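Local coordinates for protein aminoglycoside 6-adenylyltransferase (Bacillus subtilis, PDB 2PBE) that transfers the AMP of ATP, or the GMP of GTP, to O-6 of streptomycin, also adenylates streptidine, and so confers streptomycin resistance, at residues Lys254-Val259 with Tyr265-Tyr270; Lys147-Arg152 with Met196-Ala201; Cys158-Met163 with Arg189-Arg194. All blocks are in the same frame, centred on the assembly; numbering follows the deposited sequence.

Contact 1: Lys254-Val259 with Tyr265-Tyr270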
loop_
_atom_site.group_PDB
_atom_site.type_symbol
_atom_site.label_atom_id
_atom_site.label_comp_id
_atom_site.label_asym_id
_atom_site.label_seq_id
_atom_site.Cartn_x
_atom_site.Cartn_y
_atom_site.Cartn_z
ATOM N N LYS A 254 10.975 -16.370 3.016
ATOM C CA LYS A 254 9.682 -16.654 3.596
ATOM C C LYS A 254 8.521 -16.224 2.687
ATOM O O LYS A 254 7.718 -17.055 2.259
ATOM C CB LYS A 254 9.575 -15.962 4.957
ATOM C CG LYS A 254 8.295 -16.293 5.709
ATOM C CD LYS A 254 8.329 -15.827 7.158
ATOM C CE LYS A 254 6.973 -16.071 7.805
ATOM N NZ LYS A 254 6.903 -15.648 9.221
ATOM N N TYR A 255 8.452 -14.938 2.357
ATOM C CA TYR A 255 7.352 -14.448 1.529
ATOM C C TYR A 255 7.364 -14.798 0.056
ATOM O O TYR A 255 6.294 -14.943 -0.546
ATOM C CB TYR A 255 7.200 -12.948 1.758
ATOM C CG TYR A 255 6.756 -12.728 3.188
ATOM C CD1 TYR A 255 5.467 -13.161 3.623
ATOM C CD2 TYR A 255 7.656 -12.229 4.168
ATOM C CE1 TYR A 255 5.095 -13.122 5.002
ATOM C CE2 TYR A 255 7.294 -12.181 5.557
ATOM C CZ TYR A 255 6.012 -12.637 5.966
ATOM O OH TYR A 255 5.663 -12.650 7.311
ATOM N N SER A 256 8.547 -14.929 -0.534
ATOM C CA SER A 256 8.621 -15.288 -1.949
ATOM C C SER A 256 8.265 -16.764 -2.068
ATOM O O SER A 256 7.667 -17.181 -3.060
ATOM C CB SER A 256 10.013 -15.019 -2.525
ATOM O OG SER A 256 10.996 -15.760 -1.830
ATOM N N LYS A 257 8.631 -17.553 -1.054
ATOM C CA LYS A 257 8.292 -18.975 -1.042
ATOM C C LYS A 257 6.777 -19.089 -0.888
ATOM O O LYS A 257 6.119 -19.848 -1.592
ATOM C CB LYS A 257 8.990 -19.697 0.114
ATOM C CG LYS A 257 10.445 -19.995 -0.186
ATOM C CD LYS A 257 11.194 -20.592 0.991
ATOM C CE LYS A 257 12.674 -20.788 0.636
ATOM N NZ LYS A 257 13.476 -21.315 1.772
ATOM N N ALA A 258 6.234 -18.295 0.031
ATOM C CA ALA A 258 4.804 -18.276 0.281
ATOM C C ALA A 258 4.001 -17.888 -0.961
ATOM O O ALA A 258 2.985 -18.520 -1.291
ATOM C CB ALA A 258 4.514 -17.313 1.391
ATOM N N VAL A 259 4.456 -16.846 -1.649
ATOM C CA VAL A 259 3.784 -16.354 -2.847
ATOM C C VAL A 259 3.948 -17.306 -4.023
ATOM O O VAL A 259 2.973 -17.642 -4.700
ATOM C CB VAL A 259 4.325 -14.948 -3.237
ATOM C CG1 VAL A 259 3.860 -14.556 -4.618
ATOM C CG2 VAL A 259 3.860 -13.910 -2.221
ATOM N N TYR A 265 4.162 -20.554 -9.066
ATOM C CA TYR A 265 5.201 -19.998 -9.919
ATOM C C TYR A 265 6.510 -20.657 -9.526
ATOM O O TYR A 265 6.652 -21.108 -8.389
ATOM C CB TYR A 265 5.317 -18.483 -9.732
ATOM C CG TYR A 265 4.117 -17.677 -10.208
ATOM C CD1 TYR A 265 3.242 -18.171 -11.217
ATOM C CD2 TYR A 265 3.860 -16.393 -9.666
ATOM C CE1 TYR A 265 2.142 -17.397 -11.669
ATOM C CE2 TYR A 265 2.760 -15.607 -10.114
ATOM C CZ TYR A 265 1.910 -16.117 -11.112
ATOM O OH TYR A 265 0.836 -15.375 -11.539
ATOM N N LYS A 266 7.464 -20.722 -10.458
ATOM C CA LYS A 266 8.755 -21.327 -10.156
ATOM C C LYS A 266 9.538 -20.483 -9.148
ATOM O O LYS A 266 9.669 -19.261 -9.306
ATOM C CB LYS A 266 9.599 -21.487 -11.427
ATOM C CG LYS A 266 10.966 -22.145 -11.185
ATOM C CD LYS A 266 11.772 -22.386 -12.467
ATOM C CE LYS A 266 12.379 -21.100 -13.026
ATOM N NZ LYS A 266 13.266 -21.366 -14.182
ATOM N N TYR A 267 10.045 -21.133 -8.100
ATOM C CA TYR A 267 10.850 -20.429 -7.120
ATOM C C TYR A 267 12.208 -20.227 -7.802
ATOM O O TYR A 267 12.812 -21.178 -8.284
ATOM C CB TYR A 267 11.017 -21.265 -5.858
ATOM C CG TYR A 267 11.738 -20.511 -4.779
ATOM C CD1 TYR A 267 11.106 -19.439 -4.088
ATOM C CD2 TYR A 267 13.088 -20.817 -4.471
ATOM C CE1 TYR A 267 11.808 -18.683 -3.113
ATOM C CE2 TYR A 267 13.806 -20.075 -3.494
ATOM C CZ TYR A 267 13.165 -19.009 -2.823
ATOM O OH TYR A 267 13.878 -18.260 -1.914
ATOM N N PRO A 268 12.694 -18.980 -7.872
ATOM C CA PRO A 268 13.984 -18.744 -8.519
ATOM C C PRO A 268 15.157 -19.370 -7.803
ATOM O O PRO A 268 15.024 -19.871 -6.695
ATOM C CB PRO A 268 14.088 -17.226 -8.527
ATOM C CG PRO A 268 12.665 -16.778 -8.483
ATOM C CD PRO A 268 12.062 -17.710 -7.486
ATOM N N ASP A 269 16.319 -19.312 -8.445
ATOM C CA ASP A 269 17.531 -19.856 -7.857
ATOM C C ASP A 269 18.431 -18.728 -7.373
ATOM O O ASP A 269 19.566 -18.967 -6.926
ATOM C CB ASP A 269 18.291 -20.746 -8.857
ATOM C CG ASP A 269 18.657 -20.020 -10.144
ATOM O OD1 ASP A 269 19.202 -18.901 -10.078
ATOM O OD2 ASP A 269 18.422 -20.568 -11.238
ATOM N N TYR A 270 17.918 -17.503 -7.458
ATOM C CA TYR A 270 18.664 -16.343 -7.019
ATOM C C TYR A 270 18.995 -16.452 -5.537
ATOM O O TYR A 270 20.081 -16.077 -5.114
ATOM C CB TYR A 270 17.873 -15.067 -7.261
ATOM C CG TYR A 270 17.291 -14.940 -8.652
ATOM C CD1 TYR A 270 18.053 -15.264 -9.798
ATOM C CD2 TYR A 270 15.980 -14.420 -8.838
ATOM C CE1 TYR A 270 17.524 -15.068 -11.117
ATOM C CE2 TYR A 270 15.436 -14.221 -10.141
ATOM C CZ TYR A 270 16.215 -14.539 -11.277
ATOM O OH TYR A 270 15.725 -14.320 -12.550
HETATM O O HOH W 1 13.809 -15.562 -3.291
#

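Contact 2: Lys147-Arg152 with Met196-Ala201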
loop_
_atom_site.group_PDB
_atom_site.type_symbol
_atom_site.label_atom_id
_atom_site.label_comp_id
_atom_site.label_asym_id
_atom_site.label_seq_id
_atom_site.Cartn_x
_atom_site.Cartn_y
_atom_site.Cartn_z
ATOM N N LYS A 147 -0.732 -5.702 -6.866
ATOM C CA LYS A 147 -1.805 -6.567 -7.357
ATOM C C LYS A 147 -1.158 -7.922 -7.625
ATOM O O LYS A 147 0.065 -8.010 -7.673
ATOM C CB LYS A 147 -2.416 -6.008 -8.637
ATOM C CG LYS A 147 -1.423 -5.602 -9.696
ATOM C CD LYS A 147 -2.089 -5.464 -11.057
ATOM C CE LYS A 147 -2.368 -6.843 -11.662
ATOM N NZ LYS A 147 -1.097 -7.628 -11.849
ATOM N N ARG A 148 -1.968 -8.973 -7.786
ATOM C CA ARG A 148 -1.436 -10.326 -8.009
ATOM C C ARG A 148 -0.334 -10.315 -9.074
ATOM O O ARG A 148 -0.559 -9.911 -10.226
ATOM C CB ARG A 148 -2.546 -11.319 -8.414
ATOM C CG ARG A 148 -2.163 -12.807 -8.189
ATOM C CD ARG A 148 -2.808 -13.724 -9.230
ATOM N NE ARG A 148 -2.459 -13.224 -10.559
ATOM C CZ ARG A 148 -2.338 -13.951 -11.675
ATOM N NH1 ARG A 148 -2.549 -15.260 -11.652
ATOM N NH2 ARG A 148 -1.966 -13.368 -12.813
ATOM N N PRO A 149 0.866 -10.775 -8.712
ATOM C CA PRO A 149 1.929 -10.763 -9.711
ATOM C C PRO A 149 1.761 -11.842 -10.748
ATOM O O PRO A 149 1.112 -12.862 -10.491
ATOM C CB PRO A 149 3.185 -10.977 -8.875
ATOM C CG PRO A 149 2.701 -11.882 -7.792
ATOM C CD PRO A 149 1.367 -11.260 -7.412
ATOM N N THR A 150 2.315 -11.593 -11.928
ATOM C CA THR A 150 2.298 -12.575 -12.989
ATOM C C THR A 150 3.598 -13.322 -12.705
ATOM O O THR A 150 4.425 -12.840 -11.912
ATOM C CB THR A 150 2.375 -11.910 -14.367
ATOM O OG1 THR A 150 3.589 -11.164 -14.474
ATOM C CG2 THR A 150 1.211 -10.969 -14.554
ATOM N N ALA A 151 3.782 -14.487 -13.321
ATOM C CA ALA A 151 4.992 -15.278 -13.098
ATOM C C ALA A 151 6.241 -14.432 -13.337
ATOM O O ALA A 151 7.231 -14.498 -12.584
ATOM C CB ALA A 151 4.995 -16.484 -14.017
ATOM N N ARG A 152 6.169 -13.609 -14.374
ATOM C CA ARG A 152 7.271 -12.744 -14.743
ATOM C C ARG A 152 7.511 -11.617 -13.738
ATOM O O ARG A 152 8.647 -11.366 -13.343
ATOM C CB ARG A 152 7.006 -12.163 -16.122
ATOM C CG ARG A 152 8.099 -11.289 -16.637
ATOM C CD ARG A 152 7.848 -10.969 -18.080
ATOM N NE ARG A 152 8.939 -10.155 -18.599
ATOM C CZ ARG A 152 8.974 -9.647 -19.820
ATOM N NH1 ARG A 152 7.977 -9.866 -20.670
ATOM N NH2 ARG A 152 10.009 -8.900 -20.187
HETATM N N MSE A 196 5.900 -8.827 0.386
HETATM C CA MSE A 196 4.979 -8.995 1.491
HETATM C C MSE A 196 3.592 -8.496 1.089
HETATM O O MSE A 196 2.576 -9.084 1.464
HETATM C CB MSE A 196 5.492 -8.232 2.709
HETATM C CG MSE A 196 6.763 -8.828 3.287
HETATM SE SE MSE A 196 7.592 -7.825 4.754
HETATM C CE MSE A 196 6.677 -8.553 6.301
ATOM N N ALA A 197 3.554 -7.420 0.312
ATOM C CA ALA A 197 2.286 -6.871 -0.137
ATOM C C ALA A 197 1.606 -7.863 -1.071
ATOM O O ALA A 197 0.387 -8.054 -0.996
ATOM C CB ALA A 197 2.504 -5.542 -0.840
ATOM N N TRP A 198 2.397 -8.501 -1.933
ATOM C CA TRP A 198 1.851 -9.481 -2.875
ATOM C C TRP A 198 1.267 -10.664 -2.109
ATOM O O TRP A 198 0.313 -11.312 -2.555
ATOM C CB TRP A 198 2.929 -9.986 -3.833
ATOM C CG TRP A 198 3.278 -9.055 -4.997
ATOM C CD1 TRP A 198 2.542 -7.990 -5.444
ATOM C CD2 TRP A 198 4.382 -9.184 -5.904
ATOM N NE1 TRP A 198 3.109 -7.450 -6.573
ATOM C CE2 TRP A 198 4.238 -8.157 -6.887
ATOM C CE3 TRP A 198 5.485 -10.070 -5.996
ATOM C CZ2 TRP A 198 5.159 -7.982 -7.961
ATOM C CZ3 TRP A 198 6.409 -9.907 -7.069
ATOM C CH2 TRP A 198 6.229 -8.859 -8.037
ATOM N N HIS A 199 1.857 -10.956 -0.956
ATOM C CA HIS A 199 1.361 -12.041 -0.128
ATOM C C HIS A 199 -0.008 -11.633 0.447
ATOM O O HIS A 199 -0.949 -12.415 0.426
ATOM C CB HIS A 199 2.351 -12.318 1.005
ATOM C CG HIS A 199 1.907 -13.392 1.943
ATOM N ND1 HIS A 199 1.661 -14.681 1.527
ATOM C CD2 HIS A 199 1.637 -13.359 3.270
ATOM C CE1 HIS A 199 1.254 -15.399 2.562
ATOM N NE2 HIS A 199 1.230 -14.620 3.628
ATOM N N ILE A 200 -0.105 -10.402 0.947
ATOM C CA ILE A 200 -1.346 -9.896 1.548
ATOM C C ILE A 200 -2.409 -9.901 0.438
ATOM O O ILE A 200 -3.566 -10.316 0.631
ATOM C CB ILE A 200 -1.136 -8.439 2.122
ATOM C CG1 ILE A 200 -0.132 -8.426 3.291
ATOM C CG2 ILE A 200 -2.456 -7.880 2.589
ATOM C CD1 ILE A 200 -0.514 -9.333 4.505
ATOM N N ALA A 201 -1.996 -9.443 -0.740
ATOM C CA ALA A 201 -2.881 -9.418 -1.910
ATOM C C ALA A 201 -3.388 -10.815 -2.296
ATOM O O ALA A 201 -4.444 -10.963 -2.919
ATOM C CB ALA A 201 -2.163 -8.815 -3.066
#

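Contact 3: Cys158-Met163 with Arg189-Arg194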
loop_
_atom_site.group_PDB
_atom_site.type_symbol
_atom_site.label_atom_id
_atom_site.label_comp_id
_atom_site.label_asym_id
_atom_site.label_seq_id
_atom_site.Cartn_x
_atom_site.Cartn_y
_atom_site.Cartn_z
ATOM N N CYS A 158 12.211 -10.892 -7.441
ATOM C CA CYS A 158 13.262 -11.696 -6.836
ATOM C C CYS A 158 14.606 -11.353 -7.475
ATOM O O CYS A 158 15.630 -11.270 -6.791
ATOM C CB CYS A 158 12.973 -13.177 -7.006
ATOM S SG CYS A 158 11.494 -13.736 -6.145
ATOM N N ASN A 159 14.599 -11.137 -8.786
ATOM C CA ASN A 159 15.812 -10.812 -9.512
ATOM C C ASN A 159 16.411 -9.531 -8.948
ATOM O O ASN A 159 17.564 -9.507 -8.539
ATOM C CB ASN A 159 15.486 -10.651 -10.996
ATOM C CG ASN A 159 16.722 -10.662 -11.873
ATOM O OD1 ASN A 159 17.046 -11.667 -12.514
ATOM N ND2 ASN A 159 17.420 -9.543 -11.899
ATOM N N GLU A 160 15.601 -8.485 -8.885
ATOM C CA GLU A 160 16.040 -7.194 -8.371
ATOM C C GLU A 160 16.492 -7.282 -6.925
ATOM O O GLU A 160 17.538 -6.745 -6.548
ATOM C CB GLU A 160 14.902 -6.172 -8.481
ATOM C CG GLU A 160 15.254 -4.756 -8.026
ATOM C CD GLU A 160 16.238 -4.040 -8.951
ATOM O OE1 GLU A 160 16.482 -2.832 -8.732
ATOM O OE2 GLU A 160 16.775 -4.679 -9.886
ATOM N N PHE A 161 15.688 -7.957 -6.110
ATOM C CA PHE A 161 16.005 -8.124 -4.698
ATOM C C PHE A 161 17.413 -8.670 -4.496
ATOM O O PHE A 161 18.263 -8.020 -3.905
ATOM C CB PHE A 161 15.045 -9.095 -4.034
ATOM C CG PHE A 161 15.337 -9.324 -2.578
ATOM C CD1 PHE A 161 14.907 -8.391 -1.625
ATOM C CD2 PHE A 161 16.080 -10.440 -2.154
ATOM C CE1 PHE A 161 15.205 -8.554 -0.254
ATOM C CE2 PHE A 161 16.391 -10.623 -0.777
ATOM C CZ PHE A 161 15.942 -9.662 0.173
ATOM N N TRP A 162 17.644 -9.881 -4.991
ATOM C CA TRP A 162 18.938 -10.509 -4.823
ATOM C C TRP A 162 20.081 -9.811 -5.541
ATOM O O TRP A 162 21.199 -9.764 -5.013
ATOM C CB TRP A 162 18.848 -11.974 -5.225
ATOM C CG TRP A 162 17.901 -12.729 -4.358
ATOM C CD1 TRP A 162 16.596 -13.038 -4.646
ATOM C CD2 TRP A 162 18.146 -13.215 -3.039
ATOM N NE1 TRP A 162 16.011 -13.688 -3.584
ATOM C CE2 TRP A 162 16.931 -13.812 -2.582
ATOM C CE3 TRP A 162 19.271 -13.209 -2.189
ATOM C CZ2 TRP A 162 16.795 -14.409 -1.298
ATOM C CZ3 TRP A 162 19.148 -13.806 -0.885
ATOM C CH2 TRP A 162 17.904 -14.398 -0.462
HETATM N N MSE A 163 19.820 -9.261 -6.724
HETATM C CA MSE A 163 20.885 -8.585 -7.443
HETATM C C MSE A 163 21.375 -7.352 -6.720
HETATM O O MSE A 163 22.565 -7.238 -6.432
HETATM C CB MSE A 163 20.441 -8.208 -8.854
HETATM C CG MSE A 163 21.547 -7.561 -9.715
HETATM SE SE MSE A 163 23.151 -8.677 -10.007
HETATM C CE MSE A 163 22.691 -9.554 -11.687
ATOM N N ARG A 189 15.068 -3.547 0.809
ATOM C CA ARG A 189 13.907 -3.572 1.697
ATOM C C ARG A 189 12.613 -3.227 0.956
ATOM O O ARG A 189 11.576 -3.839 1.213
ATOM C CB ARG A 189 14.089 -2.624 2.884
ATOM C CG ARG A 189 13.013 -2.798 3.939
ATOM C CD ARG A 189 13.143 -1.809 5.094
ATOM N NE ARG A 189 14.333 -2.020 5.914
ATOM C CZ ARG A 189 15.374 -1.192 5.949
ATOM N NH1 ARG A 189 15.376 -0.087 5.202
ATOM N NH2 ARG A 189 16.404 -1.460 6.738
ATOM N N PRO A 190 12.644 -2.239 0.042
ATOM C CA PRO A 190 11.386 -1.946 -0.654
ATOM C C PRO A 190 10.846 -3.129 -1.462
ATOM O O PRO A 190 9.633 -3.249 -1.658
ATOM C CB PRO A 190 11.741 -0.734 -1.519
ATOM C CG PRO A 190 12.719 -0.002 -0.645
ATOM C CD PRO A 190 13.603 -1.125 -0.139
ATOM N N ASN A 191 11.729 -4.008 -1.925
ATOM C CA ASN A 191 11.245 -5.164 -2.685
ATOM C C ASN A 191 10.719 -6.234 -1.727
ATOM O O ASN A 191 9.791 -6.955 -2.050
ATOM C CB ASN A 191 12.326 -5.726 -3.611
ATOM C CG ASN A 191 12.362 -5.007 -4.957
ATOM O OD1 ASN A 191 13.098 -4.043 -5.149
ATOM N ND2 ASN A 191 11.540 -5.464 -5.888
ATOM N N LEU A 192 11.299 -6.318 -0.538
ATOM C CA LEU A 192 10.826 -7.259 0.462
ATOM C C LEU A 192 9.370 -6.862 0.760
ATOM O O LEU A 192 8.483 -7.716 0.868
ATOM C CB LEU A 192 11.673 -7.148 1.731
ATOM C CG LEU A 192 11.061 -7.703 3.021
ATOM C CD1 LEU A 192 10.745 -9.202 2.862
ATOM C CD2 LEU A 192 12.036 -7.482 4.179
ATOM N N LEU A 193 9.140 -5.554 0.856
ATOM C CA LEU A 193 7.814 -5.018 1.115
ATOM C C LEU A 193 6.814 -5.358 0.022
ATOM O O LEU A 193 5.655 -5.661 0.309
ATOM C CB LEU A 193 7.887 -3.510 1.262
ATOM C CG LEU A 193 8.173 -2.884 2.615
ATOM C CD1 LEU A 193 8.035 -1.389 2.463
ATOM C CD2 LEU A 193 7.185 -3.391 3.655
ATOM N N ARG A 194 7.251 -5.278 -1.233
ATOM C CA ARG A 194 6.384 -5.600 -2.364
ATOM C C ARG A 194 6.025 -7.056 -2.258
ATOM O O ARG A 194 4.876 -7.426 -2.453
ATOM C CB ARG A 194 7.102 -5.371 -3.694
ATOM C CG ARG A 194 6.240 -5.637 -4.916
ATOM C CD ARG A 194 7.012 -5.367 -6.185
ATOM N NE ARG A 194 7.547 -4.004 -6.237
ATOM C CZ ARG A 194 6.836 -2.949 -6.620
ATOM N NH1 ARG A 194 5.555 -3.087 -6.996
ATOM N NH2 ARG A 194 7.413 -1.756 -6.617
#

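Contact 1: Lys254-Val259 with Tyr265-Tyr270
The hydroxyl S256 OG, at the edge of the Y267 ring and close to its plane, has three hydrogen-bond partners. A water donates to S256 OG at 3.2 Å, and the carbonyl oxygens of F252 and R253, one turn earlier on the same helix, are also hydrogen-bonded to it. A chi1 of 59° sets OG between the backbone N and the carbonyl carbon, from where it faces Y267 CE1 at 3.3 Å. The same water donates to Y267 OH at 3.0 Å, which makes it a bridge between two hydroxyls that do not bond each other: S256 OG and Y267 OH are 3.8 Å apart. Y267 OH also has a direct partner in D271.

These bonds lie at the connection between two consecutive helices. Residues 254-259 belong to helix 238-263, and the loop that follows leads through Y267 into helix 270-283, in whose first turn D271 lies. Y267 thus reaches back onto the helix just completed while its hydroxyl is tied to the next. Y267 CB points at the earlier helix, and a chi1 of -175° brings ring atom CE1 beside S256 and K257.

The rest of the contact is apolar. K257, its chain extended beyond CG, crosses the ring at a slant: K257 CG is 3.5 Å from Y267 CE1, and K257 CE comes to 3.9 Å from Y267 CZ. The methylenes do the touching, CG from an oblique position. R253 and S260, a turn to each side along the helix, also touch the Y267 side chain.

Contact 2: Lys147-Arg152 with Met196-Ala201
P149 leans over one face of the W198 indole, its CB, CG and CD leading, and the ring geometry identifies a CH-pi contact. P149 CB sits 3.5 Å from the centroid of the six-membered ring of W198, only 5° off the ring normal. The rest of the pyrrolidine follows the same face: P149 CG is 3.7 Å from W198 CD2, and P149 CD reaches W198 CG at 3.8 Å, so the proline spans both rings of the indole. W198 leaves its helix with CG beside the backbone N (chi1 -79°), and although its CB does not aim at the loop, the end of the ring approaches it. P149 and W198 are both buried, with L263 of helix 238-263 also against P149 and I146 of the preceding strand against W198.

The other half is looser. K147 meets W198 through its backbone alone: K147 O stands 3.3 Å from W198 NE1, but the angle is too poor for a hydrogen bond. The K147 side chain starts away from the helix and bends along its own loop, where K147 NZ bonds R148 O at 2.9 Å; a long, weak ion pair with E153 is its other partner. The side of the exposed R148 is the solvent side.

The loop then enters helix 151-173, whose N-cap is T150, its OG1 bonded to the N of E153. The contact therefore joins the approach to this helix to the flank of helix 177-204. Because no hydrogen bond crosses it, cohesion probably rests on dispersion and on the CB C-H of P149 facing the pi cloud.

Contact 3: Cys158-Met163 with Arg189-Arg194
Apolar contact comes first, and F161 carries most of it. The F161 ring turns an edge toward N191, with F161 CD1 4.2 Å from N191 CB, which lies near the ring plane. At the neighbouring ring atom, F161 CE1 is 4.3 Å from L192 CB, approached obliquely. F161 CB does not aim straight at the partner helix; a chi1 of 179° swings the ring so that CD1 and CE1 meet N191 and L192. Both F161 and L192 are buried, and the layer continues beyond them: F252 stacks on F161, C248 also touches it, and L251 packs on L192, all three from helix 238-263.

The two helices form an alpha-alpha hairpin. Helix 151-173 and helix 177-204 follow each other in the chain, and their local axes come within 9.2 Å at 149° between N-to-C directions, so they run roughly antiparallel. F161 and N191 mark the closest backbone pair, their CA atoms 6.0 Å apart. With helix 238-263 against the pair, the hairpin is part of the helical bundle that makes up the C-terminal portion of the chain. Near P190, whose nitrogen has no bond to the preceding turn, helix 177-204 is kinked.

Polar side chains meet at the outer margin without bonding. E160, bent at chi2, brings its CG methylene against the amide of N191; the two side chains cross at about a right angle, and the carboxylate and amide planes are 60° apart. The side chain of E160, partly exposed like N191, also touches I187, which lies one turn before N191 on the same helix.

Overall arrangement
Contacts 2 and 3 both join helix 151-173, or the loop entering it, to helix 177-204; the chain between the two segments of contact 2 contains both segments of contact 3. Their centres lie about 13 Å apart. Contact 2 is buried and nearest the centre of the chain, about 12 Å away, whereas contact 3 is partly buried, with a polar margin. Contact 1, centred about 21 Å out, is the most peripheral. It is still tied to the others: Y265 OH probably hydrogen-bonds P149 O at 2.7 Å, and Y270 packs on W162 and C158. Neither inner contact is crossed by a hydrogen bond, whereas contact 1 adds a water bridge to its K257-Y267 packing.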